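Local coordinates for putative peptidase (PDB 3CE2), which is a putative zinc-dependent metallopeptidase of the M3B (oligopeptidase F) family that probably degrades small peptides, at residues A[279-284]-A[534-539]; A[466-471]-A[540-545]. All coordinates share one frame; numbering follows the deposited sequence.

Contact 1 (A[279-284]-A[534-539]); sequences TVYTNL and YVYQYA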
loop_
_atom_site.group_PDB
_atom_site.type_symbol
_atom_site.label_atom_id
_atom_site.label_comp_id
_atom_site.label_asym_id
_atom_site.label_seq_id
_atom_site.Cartn_x
_atom_site.Cartn_y
_atom_site.Cartn_z
ATOM N N THR A 279 3.879 -13.922 -15.830
ATOM C CA THR A 279 5.192 -14.476 -15.563
ATOM C C THR A 279 5.916 -13.679 -14.491
ATOM O O THR A 279 6.765 -14.196 -13.781
ATOM C CB THR A 279 6.044 -14.587 -16.830
ATOM O OG1 THR A 279 6.340 -13.273 -17.324
ATOM C CG2 THR A 279 5.289 -15.384 -17.895
ATOM N N VAL A 280 5.573 -12.412 -14.353
ATOM C CA VAL A 280 6.254 -11.611 -13.358
ATOM C C VAL A 280 5.833 -12.122 -11.982
ATOM O O VAL A 280 6.662 -12.316 -11.078
ATOM C CB VAL A 280 5.919 -10.127 -13.519
ATOM C CG1 VAL A 280 6.520 -9.327 -12.395
ATOM C CG2 VAL A 280 6.405 -9.628 -14.866
ATOM N N TYR A 281 4.539 -12.376 -11.840
ATOM C CA TYR A 281 4.012 -12.861 -10.580
ATOM C C TYR A 281 4.654 -14.221 -10.330
ATOM O O TYR A 281 5.308 -14.474 -9.310
ATOM C CB TYR A 281 2.491 -12.946 -10.677
ATOM C CG TYR A 281 1.764 -13.296 -9.403
ATOM C CD1 TYR A 281 1.024 -12.343 -8.720
ATOM C CD2 TYR A 281 1.783 -14.605 -8.905
ATOM C CE1 TYR A 281 0.326 -12.673 -7.562
ATOM C CE2 TYR A 281 1.098 -14.952 -7.750
ATOM C CZ TYR A 281 0.360 -13.987 -7.074
ATOM O OH TYR A 281 -0.334 -14.339 -5.915
ATOM N N THR A 282 4.524 -15.068 -11.329
ATOM C CA THR A 282 5.045 -16.400 -11.275
ATOM C C THR A 282 6.553 -16.517 -10.997
ATOM O O THR A 282 6.962 -17.348 -10.205
ATOM C CB THR A 282 4.563 -17.093 -12.511
ATOM O OG1 THR A 282 3.368 -17.778 -12.138
ATOM C CG2 THR A 282 5.588 -18.049 -13.105
ATOM N N ASN A 283 7.379 -15.660 -11.586
ATOM C CA ASN A 283 8.813 -15.780 -11.363
ATOM C C ASN A 283 9.218 -15.195 -10.040
ATOM O O ASN A 283 10.220 -15.597 -9.440
ATOM C CB ASN A 283 9.615 -15.137 -12.499
ATOM C CG ASN A 283 9.439 -15.871 -13.810
ATOM O OD1 ASN A 283 9.270 -17.101 -13.831
ATOM N ND2 ASN A 283 9.437 -15.123 -14.911
ATOM N N LEU A 284 8.437 -14.234 -9.575
ATOM C CA LEU A 284 8.697 -13.674 -8.274
ATOM C C LEU A 284 8.625 -14.816 -7.272
ATOM O O LEU A 284 9.536 -15.012 -6.464
ATOM C CB LEU A 284 7.675 -12.599 -7.954
ATOM C CG LEU A 284 7.767 -12.110 -6.513
ATOM C CD1 LEU A 284 8.981 -11.195 -6.333
ATOM C CD2 LEU A 284 6.437 -11.430 -6.126
ATOM N N TYR A 534 -3.430 -8.847 -4.506
ATOM C CA TYR A 534 -2.773 -7.567 -4.438
ATOM C C TYR A 534 -1.551 -7.612 -3.536
ATOM O O TYR A 534 -0.593 -6.853 -3.728
ATOM C CB TYR A 534 -3.764 -6.437 -4.098
ATOM C CG TYR A 534 -3.973 -6.167 -2.637
ATOM C CD1 TYR A 534 -3.174 -5.236 -1.977
ATOM C CD2 TYR A 534 -4.996 -6.806 -1.931
ATOM C CE1 TYR A 534 -3.332 -4.958 -0.629
ATOM C CE2 TYR A 534 -5.219 -6.557 -0.552
ATOM N N VAL A 535 -1.571 -8.537 -2.583
ATOM C CA VAL A 535 -0.443 -8.740 -1.675
ATOM C C VAL A 535 0.955 -8.854 -2.329
ATOM O O VAL A 535 1.933 -8.283 -1.819
ATOM C CB VAL A 535 -0.727 -9.889 -0.676
ATOM C CG1 VAL A 535 0.530 -10.509 -0.183
ATOM C CG2 VAL A 535 -1.523 -9.360 0.504
ATOM N N TYR A 536 1.065 -9.528 -3.469
ATOM C CA TYR A 536 2.369 -9.561 -4.157
ATOM C C TYR A 536 2.944 -8.160 -4.360
ATOM O O TYR A 536 4.160 -7.980 -4.320
ATOM C CB TYR A 536 2.318 -10.346 -5.479
ATOM C CG TYR A 536 1.822 -9.555 -6.650
ATOM C CD1 TYR A 536 2.704 -9.119 -7.634
ATOM C CD2 TYR A 536 0.470 -9.234 -6.775
ATOM C CE1 TYR A 536 2.249 -8.361 -8.732
ATOM C CE2 TYR A 536 0.006 -8.485 -7.848
ATOM C CZ TYR A 536 0.901 -8.049 -8.827
ATOM O OH TYR A 536 0.448 -7.307 -9.894
ATOM N N GLN A 537 2.079 -7.160 -4.529
ATOM C CA GLN A 537 2.555 -5.790 -4.748
ATOM C C GLN A 537 3.346 -5.238 -3.569
ATOM O O GLN A 537 4.110 -4.292 -3.727
ATOM C CB GLN A 537 1.413 -4.834 -5.078
ATOM C CG GLN A 537 0.413 -5.351 -6.093
ATOM C CD GLN A 537 -0.669 -4.330 -6.403
ATOM O OE1 GLN A 537 -0.779 -3.319 -5.727
ATOM N NE2 GLN A 537 -1.464 -4.587 -7.428
ATOM N N TYR A 538 3.173 -5.799 -2.380
ATOM C CA TYR A 538 3.992 -5.333 -1.247
ATOM C C TYR A 538 5.434 -5.699 -1.495
ATOM O O TYR A 538 6.343 -4.906 -1.287
ATOM C CB TYR A 538 3.546 -5.954 0.078
ATOM C CG TYR A 538 2.185 -5.496 0.563
ATOM C CD1 TYR A 538 1.632 -4.288 0.132
ATOM C CD2 TYR A 538 1.462 -6.259 1.472
ATOM C CE1 TYR A 538 0.381 -3.863 0.586
ATOM C CE2 TYR A 538 0.224 -5.840 1.941
ATOM C CZ TYR A 538 -0.310 -4.648 1.495
ATOM O OH TYR A 538 -1.540 -4.252 1.962
ATOM N N ALA A 539 5.611 -6.926 -1.964
ATOM C CA ALA A 539 6.903 -7.489 -2.292
ATOM C C ALA A 539 7.583 -6.803 -3.487
ATOM O O ALA A 539 8.760 -6.431 -3.423
ATOM C CB ALA A 539 6.724 -8.951 -2.568
#
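The rings of Tyr281 and Tyr536 meet at an oblique angle, planes at 53° and centroids 4.9 Å apart. One face of the Tyr536 ring takes CD1 of Tyr281, 3.5 Å above its plane and displaced toward the rim; the opposite face carries CG of its own neighbour, Gln537. For the Tyr281 ring the meeting is at its edge, where Tyr536 CD2 lies near the ring plane, 3.5 Å from Tyr281 CE1. Tyr281 sends its CG anti to the backbone N (chi1 -174°), which carries the ring to the side of Tyr536, and its OH is hydrogen-bonded to the carbonyl oxygen of Ala476 on helix 451-487. One turn on, Leu284 extends CD2 to two aliphatic groups, lying 4.3 Å from Tyr536 CB and 4.3 Å from Ala539 CB. Leu271 touches both tyrosines, and Phe533 meets the ring of Tyr281.

This is buried packing between helix 278-289 and the N-terminal part of helix 536-553. No hydrogen bond crosses the contact, which rests on ring and aliphatic carbon, so it is held by dispersion and the exclusion of water, while the Tyr281 hydroxyl is satisfied by Ala476.

Contact 2 (A[466-471]-A[540-545]); sequences FSTLFR and TGIIAA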
loop_
_atom_site.group_PDB
_atom_site.type_symbol
_atom_site.label_atom_id
_atom_site.label_comp_id
_atom_site.label_asym_id
_atom_site.label_seq_id
_atom_site.Cartn_x
_atom_site.Cartn_y
_atom_site.Cartn_z
ATOM N N PHE A 466 12.029 -9.004 5.817
ATOM C CA PHE A 466 11.539 -10.383 5.820
ATOM C C PHE A 466 10.035 -10.507 5.927
ATOM O O PHE A 466 9.469 -11.405 5.327
ATOM C CB PHE A 466 12.289 -11.290 6.809
ATOM C CG PHE A 466 13.588 -11.786 6.260
ATOM C CD1 PHE A 466 13.616 -12.892 5.410
ATOM C CD2 PHE A 466 14.778 -11.108 6.524
ATOM C CE1 PHE A 466 14.806 -13.319 4.855
ATOM C CE2 PHE A 466 15.981 -11.536 5.971
ATOM C CZ PHE A 466 15.995 -12.642 5.149
ATOM N N SER A 467 9.373 -9.610 6.647
ATOM C CA SER A 467 7.912 -9.696 6.686
ATOM C C SER A 467 7.234 -9.078 5.461
ATOM O O SER A 467 6.172 -9.561 5.029
ATOM C CB SER A 467 7.335 -9.106 7.969
ATOM O OG SER A 467 7.349 -7.702 7.887
ATOM N N THR A 468 7.821 -8.030 4.880
ATOM C CA THR A 468 7.129 -7.461 3.745
ATOM C C THR A 468 7.521 -8.097 2.414
ATOM O O THR A 468 6.768 -8.006 1.442
ATOM C CB THR A 468 7.082 -5.894 3.706
ATOM O OG1 THR A 468 7.680 -5.399 2.505
ATOM C CG2 THR A 468 7.704 -5.271 4.928
ATOM N N LEU A 469 8.655 -8.778 2.357
ATOM C CA LEU A 469 9.010 -9.445 1.108
ATOM C C LEU A 469 8.699 -10.942 1.131
ATOM O O LEU A 469 7.816 -11.408 0.413
ATOM C CB LEU A 469 10.459 -9.168 0.742
ATOM C CG LEU A 469 11.137 -10.070 -0.293
ATOM C CD1 LEU A 469 10.210 -10.434 -1.412
ATOM C CD2 LEU A 469 12.370 -9.395 -0.858
ATOM N N PHE A 470 9.405 -11.696 1.964
ATOM C CA PHE A 470 9.250 -13.160 1.986
ATOM C C PHE A 470 7.875 -13.637 2.428
ATOM O O PHE A 470 7.228 -14.439 1.735
ATOM C CB PHE A 470 10.360 -13.822 2.818
ATOM C CG PHE A 470 11.685 -13.806 2.131
ATOM C CD1 PHE A 470 12.079 -14.870 1.332
ATOM C CD2 PHE A 470 12.506 -12.699 2.210
ATOM C CE1 PHE A 470 13.287 -14.849 0.646
ATOM C CE2 PHE A 470 13.719 -12.677 1.537
ATOM C CZ PHE A 470 14.104 -13.752 0.750
ATOM N N ARG A 471 7.430 -13.138 3.577
ATOM C CA ARG A 471 6.145 -13.544 4.098
ATOM C C ARG A 471 5.033 -13.212 3.121
ATOM O O ARG A 471 4.116 -13.999 2.965
ATOM C CB ARG A 471 5.860 -12.961 5.480
ATOM C CG ARG A 471 4.584 -13.538 6.057
ATOM C CD ARG A 471 4.674 -13.855 7.533
ATOM N NE ARG A 471 4.157 -12.795 8.413
ATOM C CZ ARG A 471 2.923 -12.760 8.926
ATOM N NH1 ARG A 471 2.567 -11.759 9.733
ATOM N NH2 ARG A 471 2.046 -13.718 8.632
ATOM N N THR A 540 6.856 -6.643 -4.582
ATOM C CA THR A 540 7.422 -5.956 -5.731
ATOM C C THR A 540 7.821 -4.531 -5.326
ATOM O O THR A 540 8.922 -4.091 -5.604
ATOM C CB THR A 540 6.454 -5.945 -6.943
ATOM O OG1 THR A 540 5.181 -5.451 -6.527
ATOM C CG2 THR A 540 6.251 -7.342 -7.477
ATOM N N GLY A 541 6.939 -3.813 -4.645
ATOM C CA GLY A 541 7.302 -2.515 -4.089
ATOM C C GLY A 541 8.618 -2.532 -3.316
ATOM O O GLY A 541 9.525 -1.746 -3.609
ATOM N N ILE A 542 8.764 -3.429 -2.344
ATOM C CA ILE A 542 10.023 -3.440 -1.599
ATOM C C ILE A 542 11.230 -3.854 -2.461
ATOM O O ILE A 542 12.332 -3.286 -2.331
ATOM C CB ILE A 542 9.954 -4.221 -0.255
ATOM C CG1 ILE A 542 11.259 -4.032 0.511
ATOM C CG2 ILE A 542 9.698 -5.692 -0.470
ATOM C CD1 ILE A 542 11.054 -3.787 1.997
ATOM N N ILE A 543 11.019 -4.803 -3.370
ATOM C CA ILE A 543 12.080 -5.171 -4.295
ATOM C C ILE A 543 12.520 -3.940 -5.094
ATOM O O ILE A 543 13.706 -3.619 -5.176
ATOM C CB ILE A 543 11.654 -6.344 -5.188
ATOM C CG1 ILE A 543 11.710 -7.630 -4.374
ATOM C CG2 ILE A 543 12.548 -6.479 -6.392
ATOM C CD1 ILE A 543 10.893 -8.748 -4.969
ATOM N N ALA A 544 11.568 -3.203 -5.643
ATOM C CA ALA A 544 11.935 -2.027 -6.435
ATOM C C ALA A 544 12.665 -0.984 -5.594
ATOM O O ALA A 544 13.641 -0.388 -6.059
ATOM C CB ALA A 544 10.726 -1.421 -7.067
ATOM N N ALA A 545 12.183 -0.755 -4.368
ATOM C CA ALA A 545 12.767 0.264 -3.488
ATOM C C ALA A 545 14.207 -0.111 -3.165
ATOM O O ALA A 545 15.107 0.732 -3.226
ATOM C CB ALA A 545 11.966 0.384 -2.211
#
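Ile542 and Ile543, on successive positions of helix 536-553, divide the contact with helix 451-487 between them.

Ile542 projects toward the partner helix, and Leu469 is its closest counterpart along the backbone, with Leu469 CA and Ile542 CA 6.7 Å apart. The CG2 methyl of Ile542 is the main point of contact: it sits 3.6 Å from Thr468 OG1 and 3.8 Å from Leu469 CB, thus bridging two consecutive residues. The Ile542 CD1 methyl also approaches the Thr468 hydroxyl oxygen, OG1, at 3.8 Å. CG1 of Ile542 lies anti to the backbone N (chi1 -173°), a setting that places CG2 between the N and the carbonyl carbon, on the side facing Leu469. The same side chain touches Thr434 of helix 431-447.

Ile543 comes to the contact through the far part of its side chain. Its CG1 is 4.0 Å from Leu469 CD2 and its CD1 is 4.0 Å from Leu469 CD1, the two side chains crossing at about a right angle. It also packs on Ile592 of helix 590-607. Beyond it, Ala544 and Ala545 touch helix 431-447.

The short axes approach to 9.0 Å at a signed crossing angle of -114°, a steep crossing of two helices in the mainly helical body of the peptidase. Helix 451-487 has a pi-type turn here, closed by Arg471 N and Phe466 O. With no hydrogen bond between the segments, adhesion is by branched aliphatic side chains, and the Thr468 hydroxyl oxygen meets only carbon of this partner segment.

In the fold
Helix 536-553 serves both contacts: its N-terminal part packs on helix 278-289 in contact 1, and the following residues pack on helix 451-487 in contact 2. The centres are 10 Å apart and the two interfaces merge, Ala539 CB lying 4.0 Å from Leu469 CD1, while Leu284 and Ile543 also touch. Together they form a continuous, largely apolar packing region near the zinc site of His402 and His406, the histidines of an HExxH motif, and Glu430. Neither contact supplies a zinc ligand: the side chain of Ile542 is about 8 Å from that of Glu430, and the side chain of Thr468 about 11 Å from a bound zinc ion.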